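Local coordinates for protein fatty Acyl-Adenylate Ligase (Escherichia coli, PDB 3PBK) that belongs to the AMP-binding enzyme family of the ANL clan and binds 5'-O-[(S)-(dodecanoyloxy)(hydroxy)phosphoryl]adenosine in a pocket, at residues A[364-372]-A[405-413]; A[382-390]-A[447-456]. One frame throughout, in Å; residues are numbered along the deposited sequence.

The two contacts lie on the same side of the chain's centre, with their own centres about 12 Å apart, and both reach one antiparallel sheet through its neighbouring strands 411-416 and 444-449. They meet directly: R408 N of interaction 1 probably donates a hydrogen bond to L448 O of interaction 2, at 3.2 Å, and the carboxylate of E407 receives weak bonds from the backbone of D450 and G451 at the hairpin turn. Interaction 2 supplies C386 and V455 to the pocket holding 5'-O-[(S)-(dodecanoyloxy)(hydroxy)phosphoryl]adenosine. Interaction 1 stands further off, the side chain of V410 being about 12 Å from that ligand.

Interaction 1 of 2, residues A[364-372]-A[405-413]; sequences LEYQGKAVA and VAERVVGHI
R408 holds A370 at both its N-H and its C=O, and runs its side chain from CB to NE past the carbonyl of A370. CB starts the path 3.1 Å from A370 O. CG lies beside the backbone N of R408, anti to its carbonyl carbon (chi1 -51°), and CG and CD pass the same oxygen in turn, with CD 3.4 Å from A370 O. A bend at chi3 (103°) turns the end of the chain so that NE donates to A370 O at 3.0 Å; the oxygen lies in the guanidinium plane, at its edge. This bond is less straight than the backbone ones, at 144° at the hydrogen. Further out, NH2 comes within 4.1 Å of A372 CB, an approach oblique to the guanidinium.

A separate backbone link runs the other way, A370 N donating to R408 O at 2.7 Å in the carbonyl plane. On the far side of K369, V410 N donates to G368 O over 3.2 Å, from above the carbonyl plane. The two backbone bonds flank K369 and V409, a non-hydrogen-bonded antiparallel pair that forms a single bridge. G368 has just left helix 361-367 with positive phi, while R408 occupies a type II turn from A406 to V409, so the bridge ties a helix exit to the turn preceding strand 411-416. Beside it, L364 CD1 packs on V410 CG2 at 3.8 Å, the two side chains crossing at about a right angle. Y447 of strand 444-449 touches A370 as well.

Chemically the contact is mostly backbone polarity: A370 uses both its N-H and its C=O on R408, and the arginine adds a donor, probably cationic, to a neutral carbonyl rather than pairing with an acid across these segments.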
loop_
_atom_site.group_PDB
_atom_site.type_symbol
_atom_site.label_atom_id
_atom_site.label_comp_id
_atom_site.label_asym_id
_atom_site.label_seq_id
_atom_site.Cartn_x
_atom_site.Cartn_y
_atom_site.Cartn_z
ATOM N N LEU A 364 8.307 -26.936 -0.695
ATOM C CA LEU A 364 8.012 -25.719 0.042
ATOM C C LEU A 364 6.987 -25.983 1.156
ATOM O O LEU A 364 7.194 -25.639 2.321
ATOM C CB LEU A 364 7.466 -24.672 -0.931
ATOM C CG LEU A 364 7.272 -23.248 -0.421
ATOM C CD1 LEU A 364 8.536 -22.469 -0.686
ATOM C CD2 LEU A 364 6.074 -22.570 -1.081
ATOM N N GLU A 365 5.872 -26.598 0.788
ATOM C CA GLU A 365 4.808 -26.869 1.738
ATOM C C GLU A 365 5.262 -27.779 2.868
ATOM O O GLU A 365 4.944 -27.524 4.024
ATOM C CB GLU A 365 3.596 -27.461 1.015
ATOM C CG GLU A 365 3.013 -26.498 -0.012
ATOM C CD GLU A 365 1.799 -27.032 -0.775
ATOM O OE1 GLU A 365 1.513 -28.261 -0.742
ATOM O OE2 GLU A 365 1.135 -26.190 -1.429
ATOM N N TYR A 366 6.021 -28.822 2.539
ATOM C CA TYR A 366 6.355 -29.863 3.514
ATOM C C TYR A 366 7.683 -29.662 4.262
ATOM O O TYR A 366 7.840 -30.102 5.406
ATOM C CB TYR A 366 6.314 -31.247 2.862
ATOM C CG TYR A 366 4.914 -31.776 2.577
ATOM C CD1 TYR A 366 4.303 -31.562 1.341
ATOM C CD2 TYR A 366 4.210 -32.505 3.531
ATOM C CE1 TYR A 366 3.027 -32.050 1.070
ATOM C CE2 TYR A 366 2.938 -33.002 3.267
ATOM C CZ TYR A 366 2.347 -32.771 2.032
ATOM O OH TYR A 366 1.080 -33.255 1.755
ATOM N N GLN A 367 8.634 -28.985 3.633
ATOM C CA GLN A 367 9.970 -28.847 4.218
ATOM C C GLN A 367 10.435 -27.393 4.305
ATOM O O GLN A 367 11.600 -27.116 4.597
ATOM C CB GLN A 367 10.971 -29.695 3.427
ATOM C CG GLN A 367 10.529 -31.143 3.306
ATOM C CD GLN A 367 11.328 -31.927 2.290
ATOM O OE1 GLN A 367 12.504 -31.640 2.053
ATOM N NE2 GLN A 367 10.696 -32.936 1.689
ATOM N N GLY A 368 9.510 -26.474 4.053
ATOM C CA GLY A 368 9.814 -25.056 4.086
ATOM C C GLY A 368 11.109 -24.637 3.410
ATOM O O GLY A 368 11.838 -23.799 3.932
ATOM N N LYS A 369 11.386 -25.207 2.244
ATOM C CA LYS A 369 12.575 -24.859 1.474
ATOM C C LYS A 369 12.232 -24.592 0.008
ATOM O O LYS A 369 11.441 -25.303 -0.598
ATOM C CB LYS A 369 13.628 -25.969 1.579
ATOM C CG LYS A 369 14.185 -26.171 2.987
ATOM C CD LYS A 369 15.013 -27.455 3.104
ATOM C CE LYS A 369 15.674 -27.570 4.494
ATOM N NZ LYS A 369 16.470 -28.839 4.665
ATOM N N ALA A 370 12.825 -23.545 -0.550
ATOM C CA ALA A 370 12.674 -23.222 -1.960
ATOM C C ALA A 370 13.754 -23.938 -2.754
ATOM O O ALA A 370 14.898 -23.488 -2.776
ATOM C CB ALA A 370 12.800 -21.724 -2.163
ATOM N N VAL A 371 13.414 -25.051 -3.395
ATOM C CA VAL A 371 14.367 -25.704 -4.282
ATOM C C VAL A 371 13.857 -25.687 -5.718
ATOM O O VAL A 371 12.657 -25.517 -5.963
ATOM C CB VAL A 371 14.687 -27.138 -3.849
ATOM C CG1 VAL A 371 14.409 -27.299 -2.381
ATOM C CG2 VAL A 371 13.878 -28.116 -4.647
ATOM N N ALA A 372 14.776 -25.841 -6.666
ATOM C CA ALA A 372 14.424 -25.741 -8.072
ATOM C C ALA A 372 13.744 -27.023 -8.520
ATOM O O ALA A 372 14.151 -28.117 -8.127
ATOM C CB ALA A 372 15.647 -25.454 -8.899
ATOM N N VAL A 405 18.730 -18.005 8.791
ATOM C CA VAL A 405 18.742 -19.246 8.024
ATOM C C VAL A 405 19.438 -19.043 6.686
ATOM O O VAL A 405 19.769 -17.910 6.316
ATOM C CB VAL A 405 17.328 -19.776 7.792
ATOM C CG1 VAL A 405 16.652 -20.058 9.136
ATOM C CG2 VAL A 405 16.534 -18.772 6.996
ATOM N N ALA A 406 19.663 -20.144 5.970
ATOM C CA ALA A 406 20.465 -20.113 4.747
ATOM C C ALA A 406 19.648 -19.659 3.543
ATOM O O ALA A 406 18.459 -19.413 3.662
ATOM C CB ALA A 406 21.084 -21.477 4.494
ATOM N N GLU A 407 20.283 -19.534 2.385
ATOM C CA GLU A 407 19.531 -19.279 1.168
ATOM C C GLU A 407 18.584 -20.425 0.903
ATOM O O GLU A 407 18.892 -21.579 1.217
ATOM C CB GLU A 407 20.440 -19.109 -0.036
ATOM C CG GLU A 407 20.904 -17.699 -0.219
ATOM C CD GLU A 407 21.502 -17.466 -1.586
ATOM O OE1 GLU A 407 21.750 -18.461 -2.322
ATOM O OE2 GLU A 407 21.722 -16.271 -1.912
ATOM N N ARG A 408 17.433 -20.083 0.325
ATOM C CA ARG A 408 16.411 -21.042 -0.087
ATOM C C ARG A 408 15.594 -21.541 1.096
ATOM O O ARG A 408 14.679 -22.335 0.935
ATOM C CB ARG A 408 17.008 -22.201 -0.905
ATOM C CG ARG A 408 17.886 -21.736 -2.057
ATOM C CD ARG A 408 18.260 -22.857 -2.999
ATOM N NE ARG A 408 17.469 -22.808 -4.231
ATOM C CZ ARG A 408 17.956 -22.499 -5.435
ATOM N NH1 ARG A 408 19.254 -22.215 -5.584
ATOM N NH2 ARG A 408 17.147 -22.479 -6.495
ATOM N N VAL A 409 15.909 -21.061 2.291
ATOM C CA VAL A 409 15.115 -21.418 3.456
ATOM C C VAL A 409 14.062 -20.345 3.732
ATOM O O VAL A 409 14.399 -19.180 3.912
ATOM C CB VAL A 409 15.997 -21.598 4.676
ATOM C CG1 VAL A 409 15.142 -21.734 5.905
ATOM C CG2 VAL A 409 16.851 -22.817 4.495
ATOM N N VAL A 410 12.788 -20.724 3.746
ATOM C CA VAL A 410 11.735 -19.746 3.969
ATOM C C VAL A 410 11.635 -19.427 5.449
ATOM O O VAL A 410 11.733 -20.333 6.273
ATOM C CB VAL A 410 10.388 -20.256 3.468
ATOM C CG1 VAL A 410 9.289 -19.250 3.765
ATOM C CG2 VAL A 410 10.465 -20.551 1.976
ATOM N N GLY A 411 11.465 -18.142 5.776
ATOM C CA GLY A 411 11.308 -17.681 7.149
ATOM C C GLY A 411 10.822 -16.241 7.221
ATOM O O GLY A 411 10.406 -15.677 6.199
ATOM N N HIS A 412 10.876 -15.651 8.423
ATOM C CA HIS A 412 10.446 -14.261 8.679
ATOM C C HIS A 412 11.390 -13.246 8.044
ATOM O O HIS A 412 12.571 -13.212 8.369
ATOM C CB HIS A 412 10.427 -13.964 10.179
ATOM C CG HIS A 412 9.523 -14.854 10.977
ATOM N ND1 HIS A 412 9.101 -16.087 10.532
ATOM C CD2 HIS A 412 8.995 -14.704 12.216
ATOM C CE1 HIS A 412 8.331 -16.649 11.448
ATOM N NE2 HIS A 412 8.255 -15.831 12.483
ATOM N N ILE A 413 10.870 -12.408 7.155
ATOM C CA ILE A 413 11.662 -11.344 6.551
ATOM C C ILE A 413 11.938 -10.221 7.555
ATOM O O ILE A 413 11.018 -9.566 8.023
ATOM C CB ILE A 413 10.916 -10.752 5.364
ATOM C CG1 ILE A 413 10.660 -11.819 4.312
ATOM C CG2 ILE A 413 11.697 -9.622 4.770
ATOM C CD1 ILE A 413 9.752 -11.343 3.186
#

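Interaction 2 of 2, residues A[382-390]-A[447-456]; sequences TFVNCGKAL and YLLDGYLYVT. With 1ZZ (5'-O-[(S)-(dodecanoyloxy)(hydroxy)phosphoryl]adenosine), chain C.
N385 and K388 enclose the Y452 ring at the turn end of a beta hairpin, strands 444-449 and 452-458 joined through a type I' turn from L449 to Y452. Segment 382-390 runs past the second hairpin strand, its own strand 382-384 inclined to 452-456 at 123°. On one face of the Y452 ring lies N385 ND2, offset toward the rim, with the amide plane turned 67° from the ring. The opposite face receives the extended chain of K388, whose CE makes a CH-pi contact 3.6 Å from the ring centroid; NZ, 4.8 Å from the centroid, continues over the same face in a cation-pi interaction.

N385 OD1 accepts from G387 N at 2.9 Å in an Asx turn, which helps to hold the amide's rotation, with ND2 over Y452 and 3.0 Å from Y454 OH. The Y454 ring also lies against N385, its plane 66° from the amide. Two backbone bonds join the segments here: C386 N donates to L453 O, and L453 N to G387 O.

At the other end, F383 presents one ring face to T456, whose CG2 sits 3.8 Å from the centroid in a CH-pi contact. With CG anti to the carbonyl carbon (chi1 -67°), the F383 ring also brings CD2 to the edge of the Y447 ring, near its plane. Y447 OH is hydrogen-bonded to N357 OD1. C386 and V455 meet on the side turned to the ligand pocket, next to Y336; there C386 SG lies 3.9 Å from V455 CG2 and 3.8 Å from N5 of 5'-O-[(S)-(dodecanoyloxy)(hydroxy)phosphoryl]adenosine.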
loop_
_atom_site.group_PDB
_atom_site.type_symbol
_atom_site.label_atom_id
_atom_site.label_comp_id
_atom_site.label_asym_id
_atom_site.label_seq_id
_atom_site.Cartn_x
_atom_site.Cartn_y
_atom_site.Cartn_z
ATOM N N THR A 382 5.511 -20.251 -8.478
ATOM C CA THR A 382 6.383 -19.222 -9.046
ATOM C C THR A 382 6.417 -18.001 -8.144
ATOM O O THR A 382 5.368 -17.471 -7.789
ATOM C CB THR A 382 5.871 -18.743 -10.405
ATOM O OG1 THR A 382 5.788 -19.844 -11.308
ATOM C CG2 THR A 382 6.810 -17.712 -10.975
ATOM N N PHE A 383 7.609 -17.544 -7.778
ATOM C CA PHE A 383 7.726 -16.337 -6.966
ATOM C C PHE A 383 8.459 -15.224 -7.705
ATOM O O PHE A 383 9.361 -15.485 -8.489
ATOM C CB PHE A 383 8.383 -16.655 -5.621
ATOM C CG PHE A 383 7.535 -17.516 -4.742
ATOM C CD1 PHE A 383 6.410 -16.994 -4.120
ATOM C CD2 PHE A 383 7.833 -18.856 -4.560
ATOM C CE1 PHE A 383 5.606 -17.792 -3.320
ATOM C CE2 PHE A 383 7.031 -19.664 -3.762
ATOM C CZ PHE A 383 5.921 -19.132 -3.142
ATOM N N VAL A 384 8.057 -13.985 -7.475
ATOM C CA VAL A 384 8.659 -12.878 -8.201
ATOM C C VAL A 384 9.864 -12.290 -7.465
ATOM O O VAL A 384 9.830 -12.084 -6.258
ATOM C CB VAL A 384 7.618 -11.789 -8.513
ATOM C CG1 VAL A 384 8.258 -10.593 -9.172
ATOM C CG2 VAL A 384 6.538 -12.353 -9.401
ATOM N N ASN A 385 10.940 -12.054 -8.204
ATOM C CA ASN A 385 12.135 -11.412 -7.673
ATOM C C ASN A 385 11.826 -9.969 -7.280
ATOM O O ASN A 385 11.446 -9.155 -8.118
ATOM C CB ASN A 385 13.248 -11.462 -8.726
ATOM C CG ASN A 385 14.595 -11.012 -8.192
ATOM O OD1 ASN A 385 14.708 -9.988 -7.514
ATOM N ND2 ASN A 385 15.637 -11.770 -8.519
ATOM N N CYS A 386 11.997 -9.659 -6.000
ATOM C CA CYS A 386 11.656 -8.342 -5.472
ATOM C C CYS A 386 12.885 -7.506 -5.148
ATOM O O CYS A 386 12.783 -6.501 -4.459
ATOM C CB CYS A 386 10.770 -8.466 -4.233
ATOM S SG CYS A 386 9.070 -8.996 -4.590
ATOM N N GLY A 387 14.046 -7.919 -5.637
ATOM C CA GLY A 387 15.226 -7.082 -5.527
ATOM C C GLY A 387 16.142 -7.454 -4.385
ATOM O O GLY A 387 15.878 -8.414 -3.662
ATOM N N LYS A 388 17.232 -6.702 -4.239
ATOM C CA LYS A 388 18.150 -6.893 -3.117
ATOM C C LYS A 388 18.019 -5.736 -2.139
ATOM O O LYS A 388 17.406 -4.714 -2.458
ATOM C CB LYS A 388 19.596 -6.969 -3.592
ATOM C CG LYS A 388 19.877 -8.047 -4.605
ATOM C CD LYS A 388 21.377 -8.229 -4.753
ATOM C CE LYS A 388 21.725 -9.093 -5.939
ATOM N NZ LYS A 388 23.161 -9.479 -5.869
ATOM N N ALA A 389 18.613 -5.877 -0.957
ATOM C CA ALA A 389 18.554 -4.806 0.025
ATOM C C ALA A 389 19.085 -3.503 -0.559
ATOM O O ALA A 389 19.980 -3.501 -1.410
ATOM C CB ALA A 389 19.321 -5.184 1.272
ATOM N N LEU A 390 18.516 -2.396 -0.096
ATOM C CA LEU A 390 18.979 -1.074 -0.483
ATOM C C LEU A 390 20.276 -0.706 0.238
ATOM O O LEU A 390 20.561 -1.226 1.320
ATOM C CB LEU A 390 17.911 -0.051 -0.145
ATOM C CG LEU A 390 16.625 -0.196 -0.937
ATOM C CD1 LEU A 390 15.500 0.536 -0.223
ATOM C CD2 LEU A 390 16.823 0.334 -2.347
ATOM N N TYR A 447 12.446 -15.783 1.226
ATOM C CA TYR A 447 13.754 -16.412 1.254
ATOM C C TYR A 447 14.650 -15.603 0.335
ATOM O O TYR A 447 14.145 -14.833 -0.490
ATOM C CB TYR A 447 13.646 -17.853 0.766
ATOM C CG TYR A 447 13.130 -17.971 -0.654
ATOM C CD1 TYR A 447 11.769 -17.916 -0.925
ATOM C CD2 TYR A 447 14.006 -18.136 -1.730
ATOM C CE1 TYR A 447 11.290 -18.029 -2.219
ATOM C CE2 TYR A 447 13.531 -18.247 -3.029
ATOM C CZ TYR A 447 12.172 -18.189 -3.259
ATOM O OH TYR A 447 11.680 -18.294 -4.533
ATOM N N LEU A 448 15.965 -15.751 0.476
ATOM C CA LEU A 448 16.890 -15.115 -0.460
ATOM C C LEU A 448 17.424 -16.112 -1.486
ATOM O O LEU A 448 17.513 -17.307 -1.223
ATOM C CB LEU A 448 18.069 -14.468 0.272
ATOM C CG LEU A 448 17.943 -13.073 0.900
ATOM C CD1 LEU A 448 16.945 -12.245 0.132
ATOM C CD2 LEU A 448 17.562 -13.151 2.358
ATOM N N LEU A 449 17.775 -15.611 -2.661
ATOM C CA LEU A 449 18.537 -16.393 -3.609
ATOM C C LEU A 449 19.436 -15.404 -4.304
ATOM O O LEU A 449 18.955 -14.453 -4.908
ATOM C CB LEU A 449 17.629 -17.061 -4.633
ATOM C CG LEU A 449 17.892 -18.546 -4.916
ATOM C CD1 LEU A 449 17.478 -18.905 -6.330
ATOM C CD2 LEU A 449 19.337 -18.890 -4.685
ATOM N N ASP A 450 20.743 -15.626 -4.215
ATOM C CA ASP A 450 21.737 -14.699 -4.750
ATOM C C ASP A 450 21.365 -13.289 -4.354
ATOM O O ASP A 450 21.385 -12.377 -5.174
ATOM C CB ASP A 450 21.865 -14.829 -6.267
ATOM C CG ASP A 450 21.964 -16.285 -6.717
ATOM O OD1 ASP A 450 22.702 -17.057 -6.050
ATOM O OD2 ASP A 450 21.300 -16.663 -7.724
ATOM N N GLY A 451 20.995 -13.129 -3.087
ATOM C CA GLY A 451 20.825 -11.813 -2.496
ATOM C C GLY A 451 19.536 -11.105 -2.839
ATOM O O GLY A 451 19.268 -10.009 -2.333
ATOM N N TYR A 452 18.750 -11.727 -3.712
ATOM C CA TYR A 452 17.447 -11.210 -4.076
ATOM C C TYR A 452 16.382 -11.762 -3.135
ATOM O O TYR A 452 16.436 -12.921 -2.733
ATOM C CB TYR A 452 17.115 -11.595 -5.511
ATOM C CG TYR A 452 17.982 -10.931 -6.553
ATOM C CD1 TYR A 452 17.965 -9.550 -6.733
ATOM C CD2 TYR A 452 18.799 -11.690 -7.382
ATOM C CE1 TYR A 452 18.753 -8.946 -7.700
ATOM C CE2 TYR A 452 19.593 -11.097 -8.350
ATOM C CZ TYR A 452 19.564 -9.731 -8.506
ATOM O OH TYR A 452 20.357 -9.165 -9.474
ATOM N N LEU A 453 15.413 -10.925 -2.788
ATOM C CA LEU A 453 14.340 -11.322 -1.891
ATOM C C LEU A 453 13.155 -11.897 -2.659
ATOM O O LEU A 453 12.708 -11.326 -3.648
ATOM C CB LEU A 453 13.881 -10.115 -1.071
ATOM C CG LEU A 453 12.773 -10.305 -0.032
ATOM C CD1 LEU A 453 13.187 -11.308 1.032
ATOM C CD2 LEU A 453 12.425 -8.975 0.597
ATOM N N TYR A 454 12.642 -13.028 -2.198
ATOM C CA TYR A 454 11.425 -13.575 -2.769
ATOM C C TYR A 454 10.306 -13.585 -1.735
ATOM O O TYR A 454 10.341 -14.353 -0.781
ATOM C CB TYR A 454 11.693 -14.966 -3.347
ATOM C CG TYR A 454 12.507 -14.885 -4.613
ATOM C CD1 TYR A 454 13.883 -15.045 -4.584
ATOM C CD2 TYR A 454 11.910 -14.585 -5.833
ATOM C CE1 TYR A 454 14.645 -14.941 -5.740
ATOM C CE2 TYR A 454 12.664 -14.477 -6.989
ATOM C CZ TYR A 454 14.027 -14.659 -6.933
ATOM O OH TYR A 454 14.791 -14.568 -8.066
ATOM N N VAL A 455 9.320 -12.718 -1.912
ATOM C CA VAL A 455 8.265 -12.599 -0.916
ATOM C C VAL A 455 7.164 -13.591 -1.226
ATOM O O VAL A 455 6.568 -13.537 -2.299
ATOM C CB VAL A 455 7.649 -11.175 -0.878
ATOM C CG1 VAL A 455 6.780 -11.019 0.352
ATOM C CG2 VAL A 455 8.737 -10.099 -0.894
ATOM N N THR A 456 6.876 -14.490 -0.291
ATOM C CA THR A 456 5.897 -15.541 -0.569
ATOM C C THR A 456 4.501 -15.281 -0.002
ATOM O O THR A 456 3.519 -15.806 -0.529
ATOM C CB THR A 456 6.369 -16.882 -0.047
ATOM O OG1 THR A 456 6.355 -16.845 1.378
ATOM C CG2 THR A 456 7.777 -17.167 -0.525
HETATM P P 1ZZ C . 1.754 -1.396 3.431
HETATM C C1 1ZZ C . 8.023 6.998 -7.104
HETATM N N1 1ZZ C . 3.544 -6.705 0.612
HETATM O O1 1ZZ C . 2.298 -1.638 0.147
HETATM C C2 1ZZ C . 8.302 5.982 -6.028
HETATM N N2 1ZZ C . 4.665 -5.832 -1.089
HETATM O O2 1ZZ C . 2.637 -0.668 2.242
HETATM C C3 1ZZ C . 7.243 4.917 -5.761
HETATM N N3 1ZZ C . 3.747 -9.120 -0.198
HETATM O O3 1ZZ C . 2.288 -1.269 4.924
HETATM C C4 1ZZ C . 7.682 3.805 -4.789
HETATM N N4 1ZZ C . 4.903 -9.362 -2.192
HETATM O O4 1ZZ C . 0.468 -0.914 3.452
HETATM C C5 1ZZ C . 6.965 2.452 -4.715
HETATM N N5 1ZZ C . 5.819 -7.396 -3.304
HETATM O O5 1ZZ C . 1.729 -2.961 3.117
HETATM C C6 1ZZ C . 7.114 1.807 -3.361
HETATM O O6 1ZZ C . 2.454 -5.483 2.180
HETATM C C7 1ZZ C . 7.219 0.311 -3.221
HETATM O O7 1ZZ C . 3.229 -8.554 3.747
HETATM C C8 1ZZ C . 6.687 -0.301 -1.944
HETATM O O8 1ZZ C . 4.644 -6.343 4.877
HETATM C C9 1ZZ C . 5.632 -1.415 -2.013
HETATM C C10 1ZZ C . 4.401 -1.360 -1.143
HETATM C C11 1ZZ C . 4.302 -0.848 0.227
HETATM C C12 1ZZ C . 3.080 -1.209 0.931
HETATM C C13 1ZZ C . 2.607 -3.740 3.887
HETATM C C14 1ZZ C . 2.670 -5.243 3.584
HETATM C C15 1ZZ C . 3.926 -6.124 3.715
HETATM C C16 1ZZ C . 3.455 -7.352 3.057
HETATM C C17 1ZZ C . 2.749 -6.824 1.856
HETATM C C18 1ZZ C . 3.996 -5.568 0.087
HETATM C C19 1ZZ C . 4.618 -7.216 -1.267
HETATM C C20 1ZZ C . 3.950 -7.754 -0.276
HETATM C C21 1ZZ C . 4.244 -9.891 -1.197
HETATM C C22 1ZZ C . 5.099 -7.974 -2.240
#